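Local coordinates for uncharacterized protein (Klebsiella pneumoniae, PDB 2A2L), which is of unknown function but belongs to the HbpS-like family, whose namesake is a haem-degrading protein, and is built round an antiparallel sheet packed against helices, at residues 9-21 with 37-50. Sequence-based numbering, arbitrary orientation.
Sequences VQTITLAAAQQMA and FSVVDRGGNTLLIQ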
ATOM      1  N   VAL A   9      25.640  21.487   3.975  1.00 35.00           N
ATOM      2  CA  VAL A   9      24.408  21.954   3.329  1.00 34.83           C
ATOM      3  C   VAL A   9      23.509  22.709   4.297  1.00 34.71           C
ATOM      4  O   VAL A   9      23.502  22.452   5.509  1.00 34.69           O
ATOM      5  CB  VAL A   9      23.578  20.817   2.685  1.00 34.82           C
ATOM      6  CG1 VAL A   9      24.206  20.375   1.390  1.00 34.90           C
ATOM      7  CG2 VAL A   9      23.399  19.643   3.646  1.00 34.84           C
ATOM      8  N   GLN A  10      22.753  23.636   3.729  1.00 34.51           N
ATOM      9  CA  GLN A  10      21.773  24.412   4.451  1.00 34.34           C
ATOM     10  C   GLN A  10      20.360  23.818   4.355  1.00 34.19           C
ATOM     11  O   GLN A  10      19.909  23.429   3.285  1.00 34.11           O
ATOM     12  CB  GLN A  10      21.790  25.837   3.929  1.00 34.34           C
ATOM     13  CG  GLN A  10      21.518  26.863   4.996  1.00 34.46           C
ATOM     14  CD  GLN A  10      22.767  27.368   5.684  1.00 55.92           C
ATOM     15  OE1 GLN A  10      22.689  28.008   6.742  1.00 52.22           O
ATOM     16  NE2 GLN A  10      23.931  27.086   5.090  1.00 57.73           N
ATOM     17  N   THR A  11      19.693  23.741   5.502  1.00 34.00           N
ATOM     18  CA  THR A  11      18.304  23.333   5.600  1.00 33.82           C
ATOM     19  C   THR A  11      17.440  24.511   6.103  1.00 33.68           C
ATOM     20  O   THR A  11      17.885  25.313   6.923  1.00 33.68           O
ATOM     21  CB  THR A  11      18.159  22.042   6.481  1.00 33.85           C
ATOM     22  OG1 THR A  11      16.851  21.457   6.315  1.00 33.90           O
ATOM     23  CG2 THR A  11      18.429  22.314   7.964  1.00 33.87           C
ATOM     24  N   ILE A  12      16.223  24.635   5.593  1.00 33.46           N
ATOM     25  CA  ILE A  12      15.269  25.597   6.157  1.00 33.23           C
ATOM     26  C   ILE A  12      14.781  25.116   7.542  1.00 33.11           C
ATOM     27  O   ILE A  12      14.870  23.922   7.870  1.00 33.08           O
ATOM     28  CB  ILE A  12      14.089  25.946   5.158  1.00 33.23           C
ATOM     29  CG1 ILE A  12      13.323  27.206   5.602  1.00 33.31           C
ATOM     30  CG2 ILE A  12      13.152  24.763   4.936  1.00 33.12           C
ATOM     31  CD1 ILE A  12      12.480  27.896   4.509  1.00 33.10           C
ATOM     32  N   THR A  13      14.296  26.057   8.346  1.00 32.89           N
ATOM     33  CA  THR A  13      13.948  25.819   9.732  1.00 32.72           C
ATOM     34  C   THR A  13      12.436  25.920   9.949  1.00 32.67           C
ATOM     35  O   THR A  13      11.696  26.420   9.098  1.00 32.63           O
ATOM     36  CB  THR A  13      14.635  26.852  10.664  1.00 32.80           C
ATOM     37  OG1 THR A  13      14.273  28.181  10.253  1.00 32.64           O
ATOM     38  CG2 THR A  13      16.169  26.680  10.643  1.00 32.64           C
ATOM     39  N   LEU A  14      11.992  25.444  11.100  1.00 32.48           N
ATOM     40  CA  LEU A  14      10.644  25.666  11.544  1.00 32.36           C
ATOM     41  C   LEU A  14      10.357  27.167  11.722  1.00 32.29           C
ATOM     42  O   LEU A  14       9.320  27.668  11.293  1.00 32.28           O
ATOM     43  CB  LEU A  14      10.409  24.901  12.847  1.00 32.34           C
ATOM     44  CG  LEU A  14       9.075  25.104  13.553  1.00 32.34           C
ATOM     45  CD1 LEU A  14       7.926  24.832  12.599  1.00 38.55           C
ATOM     46  CD2 LEU A  14       9.009  24.189  14.761  1.00 33.94           C
ATOM     47  N   ALA A  15      11.279  27.880  12.349  1.00 32.15           N
ATOM     48  CA  ALA A  15      11.149  29.323  12.496  1.00 32.04           C
ATOM     49  C   ALA A  15      10.648  29.973  11.209  1.00 31.94           C
ATOM     50  O   ALA A  15       9.575  30.574  11.196  1.00 31.96           O
ATOM     51  CB  ALA A  15      12.485  29.920  12.908  1.00 32.01           C
ATOM     52  N   ALA A  16      11.431  29.818  10.139  1.00 31.80           N
ATOM     53  CA  ALA A  16      11.135  30.343   8.798  1.00 31.65           C
ATOM     54  C   ALA A  16       9.840  29.794   8.191  1.00 31.57           C
ATOM     55  O   ALA A  16       9.050  30.548   7.628  1.00 31.58           O
ATOM     56  CB  ALA A  16      12.297  30.049   7.873  1.00 31.63           C
ATOM     57  N   ALA A  17       9.640  28.481   8.313  1.00 31.44           N
ATOM     58  CA  ALA A  17       8.377  27.819   7.960  1.00 31.32           C
ATOM     59  C   ALA A  17       7.194  28.505   8.606  1.00 31.26           C
ATOM     60  O   ALA A  17       6.197  28.789   7.942  1.00 31.31           O
ATOM     61  CB  ALA A  17       8.409  26.345   8.353  1.00 31.25           C
ATOM     62  N   GLN A  18       7.303  28.767   9.903  1.00 31.19           N
ATOM     63  CA  GLN A  18       6.203  29.336  10.669  1.00 31.13           C
ATOM     64  C   GLN A  18       5.812  30.721  10.175  1.00 31.11           C
ATOM     65  O   GLN A  18       4.633  31.052  10.118  1.00 31.16           O
ATOM     66  CB  GLN A  18       6.579  29.410  12.134  1.00 31.07           C
ATOM     67  CG  GLN A  18       6.198  28.195  12.903  1.00 30.97           C
ATOM     68  CD  GLN A  18       6.905  28.152  14.229  1.00 20.97           C
ATOM     69  OE1 GLN A  18       7.899  28.846  14.435  1.00 33.27           O
ATOM     70  NE2 GLN A  18       6.406  27.335  15.140  1.00 11.24           N
ATOM     71  N   GLN A  19       6.814  31.508   9.808  1.00 31.10           N
ATOM     72  CA  GLN A  19       6.619  32.860   9.338  1.00 31.10           C
ATOM     73  C   GLN A  19       5.966  32.901   7.964  1.00 31.07           C
ATOM     74  O   GLN A  19       5.020  33.660   7.763  1.00 31.10           O
ATOM     75  CB  GLN A  19       7.948  33.615   9.329  1.00 31.08           C
ATOM     76  CG  GLN A  19       8.601  33.756  10.703  1.00 31.17           C
ATOM     77  CD  GLN A  19       7.689  34.395  11.770  1.00 46.87           C
ATOM     78  OE1 GLN A  19       7.310  35.573  11.678  1.00 43.52           O
ATOM     79  NE2 GLN A  19       7.345  33.613  12.789  1.00 43.62           N
ATOM     80  N   MET A  20       6.452  32.081   7.026  1.00 31.07           N
ATOM     81  CA  MET A  20       5.800  31.926   5.702  1.00 31.02           C
ATOM     82  C   MET A  20       4.386  31.350   5.748  1.00 31.08           C
ATOM     83  O   MET A  20       3.596  31.570   4.836  1.00 31.09           O
ATOM     84  CB  MET A  20       6.631  31.083   4.745  1.00 31.03           C
ATOM     85  CG  MET A  20       8.131  31.295   4.801  1.00 31.06           C
ATOM     86  SD  MET A  20       8.977  29.845   4.128  1.00 30.62           S
ATOM     87  CE  MET A  20       9.115  30.390   2.504  1.00  3.13           C
ATOM     88  N   ALA A  21       4.066  30.616   6.802  1.00 31.10           N
ATOM     89  CA  ALA A  21       2.695  30.202   7.031  1.00 31.18           C
ATOM     90  C   ALA A  21       1.775  31.402   7.230  1.00 31.24           C
ATOM     91  O   ALA A  21       0.620  31.385   6.784  1.00 31.27           O
ATOM     92  CB  ALA A  21       2.609  29.237   8.213  1.00 31.14           C
ATOM     93  N   PHE A  37      -1.021  24.847   3.476  1.00 24.75           N
ATOM     94  CA  PHE A  37       0.383  25.227   3.259  1.00 24.44           C
ATOM     95  C   PHE A  37       1.287  24.183   3.872  1.00 24.29           C
ATOM     96  O   PHE A  37       1.063  23.733   5.007  1.00 24.21           O
ATOM     97  CB  PHE A  37       0.702  26.579   3.904  1.00 24.47           C
ATOM     98  CG  PHE A  37       2.133  27.065   3.678  1.00 24.41           C
ATOM     99  CD1 PHE A  37       2.624  27.279   2.373  1.00 23.86           C
ATOM    100  CD2 PHE A  37       2.969  27.351   4.770  1.00 21.78           C
ATOM    101  CE1 PHE A  37       3.939  27.743   2.144  1.00 10.53           C
ATOM    102  CE2 PHE A  37       4.296  27.830   4.574  1.00 10.47           C
ATOM    103  CZ  PHE A  37       4.783  28.033   3.255  1.00 17.84           C
ATOM    104  N   SER A  38       2.311  23.796   3.122  1.00 24.03           N
ATOM    105  CA  SER A  38       3.298  22.854   3.640  1.00 23.78           C
ATOM    106  C   SER A  38       4.685  23.354   3.373  1.00 23.64           C
ATOM    107  O   SER A  38       4.877  24.098   2.425  1.00 23.58           O
ATOM    108  CB  SER A  38       3.096  21.478   3.055  1.00 23.74           C
ATOM    109  OG  SER A  38       1.758  21.086   3.251  1.00 23.69           O
ATOM    110  N   VAL A  39       5.624  22.976   4.248  1.00 23.45           N
ATOM    111  CA  VAL A  39       7.053  23.222   4.065  1.00 23.29           C
ATOM    112  C   VAL A  39       7.802  21.976   4.458  1.00 23.23           C
ATOM    113  O   VAL A  39       7.574  21.421   5.526  1.00 23.22           O
ATOM    114  CB  VAL A  39       7.633  24.378   4.962  1.00 23.33           C
ATOM    115  CG1 VAL A  39       9.130  24.626   4.616  1.00 23.20           C
ATOM    116  CG2 VAL A  39       6.857  25.667   4.800  1.00 23.12           C
ATOM    117  N   VAL A  40       8.715  21.547   3.596  1.00 23.15           N
ATOM    118  CA  VAL A  40       9.616  20.445   3.920  1.00 23.04           C
ATOM    119  C   VAL A  40      11.020  20.995   4.120  1.00 23.03           C
ATOM    120  O   VAL A  40      11.400  21.998   3.499  1.00 22.94           O
ATOM    121  CB  VAL A  40       9.598  19.347   2.825  1.00 23.11           C
ATOM    122  CG1 VAL A  40       8.215  18.647   2.801  1.00 22.99           C
ATOM    123  CG2 VAL A  40       9.934  19.935   1.435  1.00 23.03           C
ATOM    124  N   ASP A  41      11.788  20.355   4.997  1.00 22.94           N
ATOM    125  CA  ASP A  41      13.209  20.696   5.101  1.00 22.88           C
ATOM    126  C   ASP A  41      14.054  20.154   3.926  1.00 22.82           C
ATOM    127  O   ASP A  41      13.509  19.573   2.969  1.00 22.76           O
ATOM    128  CB  ASP A  41      13.770  20.314   6.473  1.00 22.87           C
ATOM    129  CG  ASP A  41      13.968  18.814   6.657  1.00 22.94           C
ATOM    130  OD1 ASP A  41      14.078  18.074   5.655  1.00 33.87           O
ATOM    131  OD2 ASP A  41      14.077  18.381   7.830  1.00 23.71           O
ATOM    132  N   ARG A  42      15.371  20.346   4.017  1.00 22.72           N
ATOM    133  CA  ARG A  42      16.333  20.079   2.923  1.00 22.63           C
ATOM    134  C   ARG A  42      16.398  18.615   2.422  1.00 22.58           C
ATOM    135  O   ARG A  42      16.756  18.340   1.261  1.00 22.50           O
ATOM    136  CB  ARG A  42      17.715  20.538   3.393  1.00 22.64           C
ATOM    137  CG  ARG A  42      18.877  20.303   2.458  1.00 22.67           C
ATOM    138  CD  ARG A  42      19.614  19.008   2.769  1.00 23.33           C
ATOM    139  NE  ARG A  42      20.160  18.437   1.545  1.00 13.72           N
ATOM    140  CZ  ARG A  42      20.587  19.166   0.525  1.00 22.43           C
ATOM    141  NH1 ARG A  42      20.551  20.485   0.583  1.00 21.36           N
ATOM    142  NH2 ARG A  42      21.057  18.572  -0.565  1.00 60.60           N
ATOM    143  N   GLY A  43      16.075  17.683   3.310  1.00 22.48           N
ATOM    144  CA  GLY A  43      15.945  16.278   2.921  1.00 22.41           C
ATOM    145  C   GLY A  43      14.568  15.887   2.407  1.00 22.32           C
ATOM    146  O   GLY A  43      14.328  14.732   2.102  1.00 22.31           O
ATOM    147  N   GLY A  44      13.662  16.843   2.305  1.00 22.26           N
ATOM    148  CA  GLY A  44      12.311  16.538   1.880  1.00 22.24           C
ATOM    149  C   GLY A  44      11.388  16.226   3.030  1.00 22.20           C
ATOM    150  O   GLY A  44      10.247  15.792   2.823  1.00 22.27           O
ATOM    151  N   ASN A  45      11.858  16.468   4.250  1.00 22.12           N
ATOM    152  CA  ASN A  45      11.131  16.047   5.434  1.00 22.03           C
ATOM    153  C   ASN A  45      10.201  17.095   6.009  1.00 21.97           C
ATOM    154  O   ASN A  45      10.583  18.247   6.174  1.00 21.96           O
ATOM    155  CB  ASN A  45      12.102  15.527   6.492  1.00 22.05           C
ATOM    156  CG  ASN A  45      12.823  14.286   6.026  1.00 22.11           C
ATOM    157  OD1 ASN A  45      12.191  13.305   5.607  1.00 12.60           O
ATOM    158  ND2 ASN A  45      14.147  14.323   6.065  1.00 28.84           N
ATOM    159  N   THR A  46       8.983  16.657   6.320  1.00 21.86           N
ATOM    160  CA  THR A  46       7.913  17.505   6.734  1.00 21.77           C
ATOM    161  C   THR A  46       8.381  18.353   7.906  1.00 21.70           C
ATOM    162  O   THR A  46       8.806  17.818   8.925  1.00 21.72           O
ATOM    163  CB  THR A  46       6.717  16.656   7.162  1.00 21.76           C
ATOM    164  OG1 THR A  46       6.522  15.611   6.213  1.00 21.87           O
ATOM    165  CG2 THR A  46       5.468  17.480   7.253  1.00 21.83           C
ATOM    166  N   LEU A  47       8.343  19.670   7.739  1.00 21.57           N
ATOM    167  CA  LEU A  47       8.506  20.586   8.866  1.00 21.45           C
ATOM    168  C   LEU A  47       7.123  21.017   9.300  1.00 21.40           C
ATOM    169  O   LEU A  47       6.761  20.849  10.450  1.00 21.41           O
ATOM    170  CB  LEU A  47       9.320  21.824   8.463  1.00 21.48           C
ATOM    171  CG  LEU A  47      10.826  21.703   8.266  1.00 21.26           C
ATOM    172  CD1 LEU A  47      11.404  23.011   7.702  1.00  6.38           C
ATOM    173  CD2 LEU A  47      11.492  21.346   9.573  1.00 12.40           C
ATOM    174  N   LEU A  48       6.348  21.564   8.369  1.00 21.31           N
ATOM    175  CA  LEU A  48       5.035  22.113   8.685  1.00 21.24           C
ATOM    176  C   LEU A  48       3.981  21.672   7.669  1.00 21.18           C
ATOM    177  O   LEU A  48       4.254  21.632   6.469  1.00 21.09           O
ATOM    178  CB  LEU A  48       5.099  23.632   8.717  1.00 21.25           C
ATOM    179  CG  LEU A  48       3.912  24.360   9.347  1.00 21.29           C
ATOM    180  CD1 LEU A  48       4.453  25.460  10.235  1.00 24.99           C
ATOM    181  CD2 LEU A  48       3.021  24.955   8.270  1.00 25.67           C
ATOM    182  N   ILE A  49       2.784  21.352   8.170  1.00 21.08           N
ATOM    183  CA  ILE A  49       1.549  21.336   7.365  1.00 21.04           C
ATOM    184  C   ILE A  49       0.439  22.101   8.072  1.00 21.00           C
ATOM    185  O   ILE A  49       0.133  21.801   9.210  1.00 21.04           O
ATOM    186  CB  ILE A  49       1.040  19.909   7.143  1.00 20.97           C
ATOM    187  CG1 ILE A  49       2.033  19.108   6.320  1.00 20.96           C
ATOM    188  CG2 ILE A  49      -0.369  19.907   6.525  1.00 21.02           C
ATOM    189  CD1 ILE A  49       1.697  17.605   6.256  1.00 36.14           C
ATOM    190  N   GLN A  50      -0.176  23.062   7.391  1.00 20.98           N
ATOM    191  CA  GLN A  50      -1.200  23.906   7.993  1.00 20.94           C
ATOM    192  C   GLN A  50      -2.429  24.115   7.113  1.00 20.97           C
ATOM    193  O   GLN A  50      -2.328  24.672   6.015  1.00 20.93           O
ATOM    194  CB  GLN A  50      -0.603  25.264   8.325  1.00 20.94           C
ATOM    195  CG  GLN A  50      -1.589  26.216   8.913  1.00 20.82           C
ATOM    196  CD  GLN A  50      -0.947  27.470   9.403  1.00 22.58           C
ATOM    197  OE1 GLN A  50      -0.302  27.464  10.450  1.00 18.34           O
ATOM    198  NE2 GLN A  50      -1.108  28.563   8.651  1.00 24.18           N
TER
HETATM  199  O   HOH W   1      16.865  19.084   8.224  1.00 17.40           O
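The Phe-37 ring has Met-20 O over one face and Ala-17 O at its edge, in plane, with CE2 4.0 Å from that oxygen. CG anti to the backbone N (chi1 -178°) carries the ring off strand 37-41 to helix 14-21, where CZ meets Met-20 CB at 3.9 Å and CD2 touches Ala-21 CB; helix 127-143 and strand 116-123 also pack on the ring. At the other end Val-9 lies over one face of the Arg-42 guanidinium, its CG1 offset toward the rim and 3.7 Å from NH1, and the two side chains lie roughly perpendicular. Between them, Ala-17 CB rests on Val-39 CG2 at 3.9 Å, and Ile-12 CG2 meets Leu-47 CD1 at 3.7 Å. Val-39 O accepts from the N atoms of two successive residues, Leu-47 and Leu-48, making a classic bulge that turns both leucines toward the helical segment. Arg-42 N donates to Thr-11 OG1 (3.0 Å, 166°), and a water joins this hydroxyl to Asp-41 OD2, weakly on the Asp side. Asp-41 OD1 takes Gly-43 N in an Asx turn and Asn-45 N as well, the two from opposite faces of its carboxylate plane, while OD2 forms a salt bridge with Arg-51 of the second subunit. Apolar packing thus seats the helix on the hairpin, whereas one direct hydrogen bond and a weak water bridge link the hairpin's turn to strand 9-12, and the Asp-41 salt bridge ties that turn to the second subunit.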